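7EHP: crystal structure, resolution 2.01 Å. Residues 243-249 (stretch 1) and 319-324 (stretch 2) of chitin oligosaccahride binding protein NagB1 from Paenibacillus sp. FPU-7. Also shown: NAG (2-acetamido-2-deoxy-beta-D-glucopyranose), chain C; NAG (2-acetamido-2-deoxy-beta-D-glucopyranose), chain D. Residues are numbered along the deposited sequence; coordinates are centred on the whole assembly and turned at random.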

ATOM      1  N   GLY A 243       3.775   2.337  -4.486  1.00 14.57           N
ATOM      2  CA  GLY A 243       3.236   1.002  -4.585  1.00 16.85           C
ATOM      3  C   GLY A 243       2.816   0.653  -5.993  1.00 16.28           C
ATOM      4  O   GLY A 243       2.570   1.531  -6.818  1.00 19.65           O
ATOM      5  N   SER A 244       2.716  -0.654  -6.254  1.00 14.50           N
ATOM      6  CA  SER A 244       2.307  -1.127  -7.575  1.00 18.05           C
ATOM      7  C   SER A 244       0.929  -0.599  -7.987  1.00 18.58           C
ATOM      8  O   SER A 244       0.655  -0.457  -9.188  1.00 15.04           O
ATOM      9  CB  SER A 244       2.301  -2.657  -7.598  1.00 15.79           C
ATOM     10  OG  SER A 244       1.559  -3.134  -6.498  1.00 17.93           O
ATOM     11  N   TRP A 245       0.059  -0.298  -7.015  1.00 17.82           N
ATOM     12  CA  TRP A 245      -1.268   0.236  -7.333  1.00 17.10           C
ATOM     13  C   TRP A 245      -1.186   1.574  -8.064  1.00 19.60           C
ATOM     14  O   TRP A 245      -2.180   2.004  -8.660  1.00 20.91           O
ATOM     15  CB  TRP A 245      -2.101   0.408  -6.052  1.00 15.58           C
ATOM     16  CG  TRP A 245      -1.457   1.381  -5.106  1.00 17.71           C
ATOM     17  CD1 TRP A 245      -1.492   2.756  -5.171  1.00 17.68           C
ATOM     18  CD2 TRP A 245      -0.628   1.054  -3.987  1.00 17.70           C
ATOM     19  NE1 TRP A 245      -0.737   3.294  -4.146  1.00 15.16           N
ATOM     20  CE2 TRP A 245      -0.202   2.269  -3.405  1.00 15.20           C
ATOM     21  CE3 TRP A 245      -0.193  -0.150  -3.425  1.00 16.99           C
ATOM     22  CZ2 TRP A 245       0.621   2.306  -2.282  1.00 15.88           C
ATOM     23  CZ3 TRP A 245       0.622  -0.111  -2.312  1.00 16.66           C
ATOM     24  CH2 TRP A 245       1.022   1.108  -1.748  1.00 15.46           C
ATOM     25  N   ALA A 246      -0.020   2.226  -8.042  1.00 18.38           N
ATOM     26  CA  ALA A 246       0.144   3.551  -8.630  1.00 17.71           C
ATOM     27  C   ALA A 246       0.102   3.521 -10.142  1.00 19.23           C
ATOM     28  O   ALA A 246      -0.166   4.554 -10.762  1.00 20.55           O
ATOM     29  CB  ALA A 246       1.475   4.175  -8.183  1.00 19.70           C
ATOM     30  N   SER A 247       0.394   2.376 -10.751  1.00 18.08           N
ATOM     31  CA  SER A 247       0.315   2.283 -12.198  1.00 23.36           C
ATOM     32  C   SER A 247      -1.096   2.564 -12.714  1.00 27.21           C
ATOM     33  O   SER A 247      -1.250   2.939 -13.879  1.00 26.71           O
ATOM     34  CB  SER A 247       0.791   0.905 -12.649  1.00 26.57           C
ATOM     35  OG  SER A 247      -0.150  -0.076 -12.249  1.00 33.61           O
ATOM     36  N   ALA A 248      -2.128   2.416 -11.869  1.00 21.00           N
ATOM     37  CA  ALA A 248      -3.475   2.800 -12.266  1.00 24.10           C
ATOM     38  C   ALA A 248      -3.571   4.274 -12.634  1.00 30.75           C
ATOM     39  O   ALA A 248      -4.571   4.682 -13.251  1.00 18.82           O
ATOM     40  CB  ALA A 248      -4.471   2.471 -11.148  1.00 23.54           C
ATOM     41  N   ALA A 249      -2.549   5.072 -12.291  1.00 25.09           N
ATOM     42  CA  ALA A 249      -2.532   6.508 -12.536  1.00 20.95           C
ATOM     43  C   ALA A 249      -1.337   6.961 -13.369  1.00 28.80           C
ATOM     44  O   ALA A 249      -1.050   8.163 -13.416  1.00 30.02           O
ATOM     45  CB  ALA A 249      -2.555   7.267 -11.206  1.00 23.27           C
TER
HETATM   46  C1  NAG C   1      -5.214   1.257  -3.037  1.00 17.58           C
HETATM   47  C2  NAG C   1      -4.435   0.025  -2.583  1.00 17.48           C
HETATM   48  C3  NAG C   1      -3.862   0.253  -1.184  1.00 17.33           C
HETATM   49  C4  NAG C   1      -3.151   1.606  -1.071  1.00 14.46           C
HETATM   50  C5  NAG C   1      -3.979   2.723  -1.724  1.00 18.25           C
HETATM   51  C6  NAG C   1      -3.303   4.076  -1.783  1.00 20.80           C
HETATM   52  C7  NAG C   1      -5.459  -1.926  -3.687  1.00 15.67           C
HETATM   53  C8  NAG C   1      -6.318  -3.141  -3.495  1.00 14.79           C
HETATM   54  N2  NAG C   1      -5.266  -1.171  -2.600  1.00 15.09           N
HETATM   55  O1  NAG C   1      -5.767   1.027  -4.287  1.00 33.12           O
HETATM   56  O3  NAG C   1      -2.989  -0.828  -0.864  1.00 15.87           O
HETATM   57  O4  NAG C   1      -3.099   1.939   0.312  1.00 14.48           O
HETATM   58  O5  NAG C   1      -4.350   2.373  -3.063  1.00 17.31           O
HETATM   59  O6  NAG C   1      -4.256   5.086  -2.107  1.00 16.44           O
HETATM   60  O7  NAG C   1      -4.973  -1.638  -4.780  1.00 17.72           O
HETATM   61  C1  NAG D   2      -1.832   1.731   0.930  1.00 18.97           C
HETATM   62  C2  NAG D   2      -1.968   2.220   2.368  1.00 16.84           C
HETATM   63  C3  NAG D   2      -0.661   2.012   3.119  1.00 14.29           C
HETATM   64  C4  NAG D   2      -0.244   0.553   3.034  1.00 14.29           C
HETATM   65  C5  NAG D   2      -0.176   0.107   1.575  1.00 18.03           C
HETATM   66  C6  NAG D   2       0.140  -1.364   1.411  1.00 18.06           C
HETATM   67  C7  NAG D   2      -3.502   3.998   3.092  1.00 18.56           C
HETATM   68  C8  NAG D   2      -3.788   5.457   3.078  1.00 16.85           C
HETATM   69  N2  NAG D   2      -2.398   3.609   2.437  1.00 17.16           N
HETATM   70  O3  NAG D   2      -0.840   2.382   4.477  1.00 17.15           O
HETATM   71  O4  NAG D   2       1.034   0.364   3.627  1.00 14.14           O
HETATM   72  O5  NAG D   2      -1.429   0.344   0.921  1.00 13.78           O
HETATM   73  O6  NAG D   2      -0.743  -2.186   2.163  1.00 19.21           O
HETATM   74  O7  NAG D   2      -4.232   3.195   3.683  1.00 17.90           O
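Stretch 2 319-324: ESGILP

What path do the two backbones follow where they meet? Stretch 1 coils into a 3-10 segment from Ser244 to Ala248, held by successive turns: Ala246 N bonds to Gly243 O at 2.9 Å and Ala248 N to Trp245 O at 3.2 Å. Stretch 2 enters as the last part of a helix at Glu319, leaves helical geometry at Gly321 with a phi of 81°, and then runs extended, with phi/psi of -74/124° at Ile322 and -73/139° at Leu323. Its start lies near the far end of the 3-10 segment and its later residues near the beginning, so the two run in opposite senses: Ala248 CA is 4.3 Å from Ser320 CA, Ser247 CA is 5.7 Å from Gly321 CA, and Leu323 reaches Ser244.

Why does the chain turn so closely against Ser247? Gly321 has no side chain, and its CA comes within 3.5 Å of Ser247 OG. A CB here would point toward stretch 1 and lie 2.2 Å from that same OG, a clash; the positive phi also favours glycine. Ser247, with chi1 in the p well, places its OG 3.0 Å from Ser320 O, within hydrogen-bonding reach, and 3.2 Å from Ser244 O in its own turn. The hydroxyl has one proton for these two acceptors, and the geometry leaves the choice open. Ala248 N is also near Ser320 O, at 3.2 Å, but the angle is too poor for a hydrogen bond.

Which side chains fill the rest of the contact? At one end, Ala248 CB lies 3.9 Å from Ser320 CB. It also makes an apolar contact with Ile322 CD1 at 4.1 Å, for the isoleucine's CA-to-CB bond points sideways but its end comes nearer. At the other, the CA-to-CB bond of Ser244 points toward stretch 2, and its CB packs 3.9 Å from Leu323 CD1.

How do water and sugar complete the picture? One water bridges Ser244 OG at 2.8 Å and Leu323 N at 3.1 Å, accepting from the amide; another donates to Ala248 O at 2.7 Å and lies 2.6 Å from Ser320 OG. Trp245 leads its ring away from stretch 2, offering one face to the bound sugars: its CD1 is 3.6 Å from O5 of the chain C NAG, and its CH2 is 3.7 Å from C5 of the chain D NAG, as befits a chitin oligosaccharide binding protein.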

ATOM      1  N   GLU A 319      -6.341  -3.519 -17.209  1.00 19.72           N
ATOM      2  CA  GLU A 319      -6.805  -2.139 -17.308  1.00 25.19           C
ATOM      3  C   GLU A 319      -5.948  -1.165 -16.513  1.00 22.88           C
ATOM      4  O   GLU A 319      -5.800  -0.001 -16.903  1.00 19.85           O
ATOM      5  CB  GLU A 319      -8.241  -2.047 -16.803  1.00 22.31           C
ATOM      6  CG  GLU A 319      -9.278  -2.484 -17.794  1.00 23.72           C
ATOM      7  CD  GLU A 319     -10.671  -2.273 -17.271  1.00 28.32           C
ATOM      8  OE1 GLU A 319     -11.629  -2.586 -18.019  1.00 24.09           O
ATOM      9  OE2 GLU A 319     -10.802  -1.815 -16.107  1.00 20.51           O
ATOM     10  N   SER A 320      -5.407  -1.607 -15.392  1.00 21.52           N
ATOM     11  CA  SER A 320      -4.874  -0.676 -14.427  1.00 20.85           C
ATOM     12  C   SER A 320      -3.578  -1.143 -13.783  1.00 20.21           C
ATOM     13  O   SER A 320      -3.036  -0.409 -12.961  1.00 15.75           O
ATOM     14  CB  SER A 320      -5.930  -0.396 -13.344  1.00 22.17           C
ATOM     15  OG  SER A 320      -7.014   0.382 -13.835  1.00 18.05           O
ATOM     16  N   GLY A 321      -3.073  -2.327 -14.125  1.00 20.79           N
ATOM     17  CA  GLY A 321      -1.798  -2.798 -13.624  1.00 16.24           C
ATOM     18  C   GLY A 321      -1.829  -3.406 -12.241  1.00 23.24           C
ATOM     19  O   GLY A 321      -0.764  -3.719 -11.689  1.00 17.00           O
ATOM     20  N   ILE A 322      -3.010  -3.586 -11.658  1.00 18.66           N
ATOM     21  CA  ILE A 322      -3.077  -4.110 -10.299  1.00 19.24           C
ATOM     22  C   ILE A 322      -2.768  -5.600 -10.294  1.00 19.65           C
ATOM     23  O   ILE A 322      -3.444  -6.395 -10.958  1.00 22.12           O
ATOM     24  CB  ILE A 322      -4.430  -3.789  -9.644  1.00 21.23           C
ATOM     25  CG1 ILE A 322      -4.522  -2.280  -9.378  1.00 23.51           C
ATOM     26  CG2 ILE A 322      -4.590  -4.527  -8.345  1.00 22.85           C
ATOM     27  CD1 ILE A 322      -5.051  -1.518 -10.436  1.00 26.95           C
ATOM     28  N   LEU A 323      -1.765  -5.980  -9.509  1.00 18.41           N
ATOM     29  CA  LEU A 323      -1.291  -7.354  -9.479  1.00 19.97           C
ATOM     30  C   LEU A 323      -2.285  -8.260  -8.745  1.00 21.86           C
ATOM     31  O   LEU A 323      -2.826  -7.885  -7.696  1.00 18.52           O
ATOM     32  CB  LEU A 323       0.086  -7.411  -8.813  1.00 17.50           C
ATOM     33  CG  LEU A 323       1.093  -6.463  -9.475  1.00 18.60           C
ATOM     34  CD1 LEU A 323       2.409  -6.432  -8.700  1.00 16.97           C
ATOM     35  CD2 LEU A 323       1.338  -6.830 -10.936  1.00 17.63           C
ATOM     36  N   PRO A 324      -2.521  -9.469  -9.254  1.00 19.18           N
ATOM     37  CA  PRO A 324      -3.600 -10.296  -8.716  1.00 21.50           C
ATOM     38  C   PRO A 324      -3.285 -10.799  -7.322  1.00 23.62           C
ATOM     39  O   PRO A 324      -2.141 -11.135  -7.002  1.00 23.08           O
ATOM     40  CB  PRO A 324      -3.674 -11.459  -9.711  1.00 21.66           C
ATOM     41  CG  PRO A 324      -2.289 -11.554 -10.259  1.00 23.24           C
ATOM     42  CD  PRO A 324      -1.876 -10.108 -10.415  1.00 17.50           C
TER
HETATM   43  O   HOH W   1      -0.983  -4.147  -7.074  1.00 16.57           O
HETATM   44  O   HOH W   2      -6.439   2.946 -14.121  1.00 29.35           O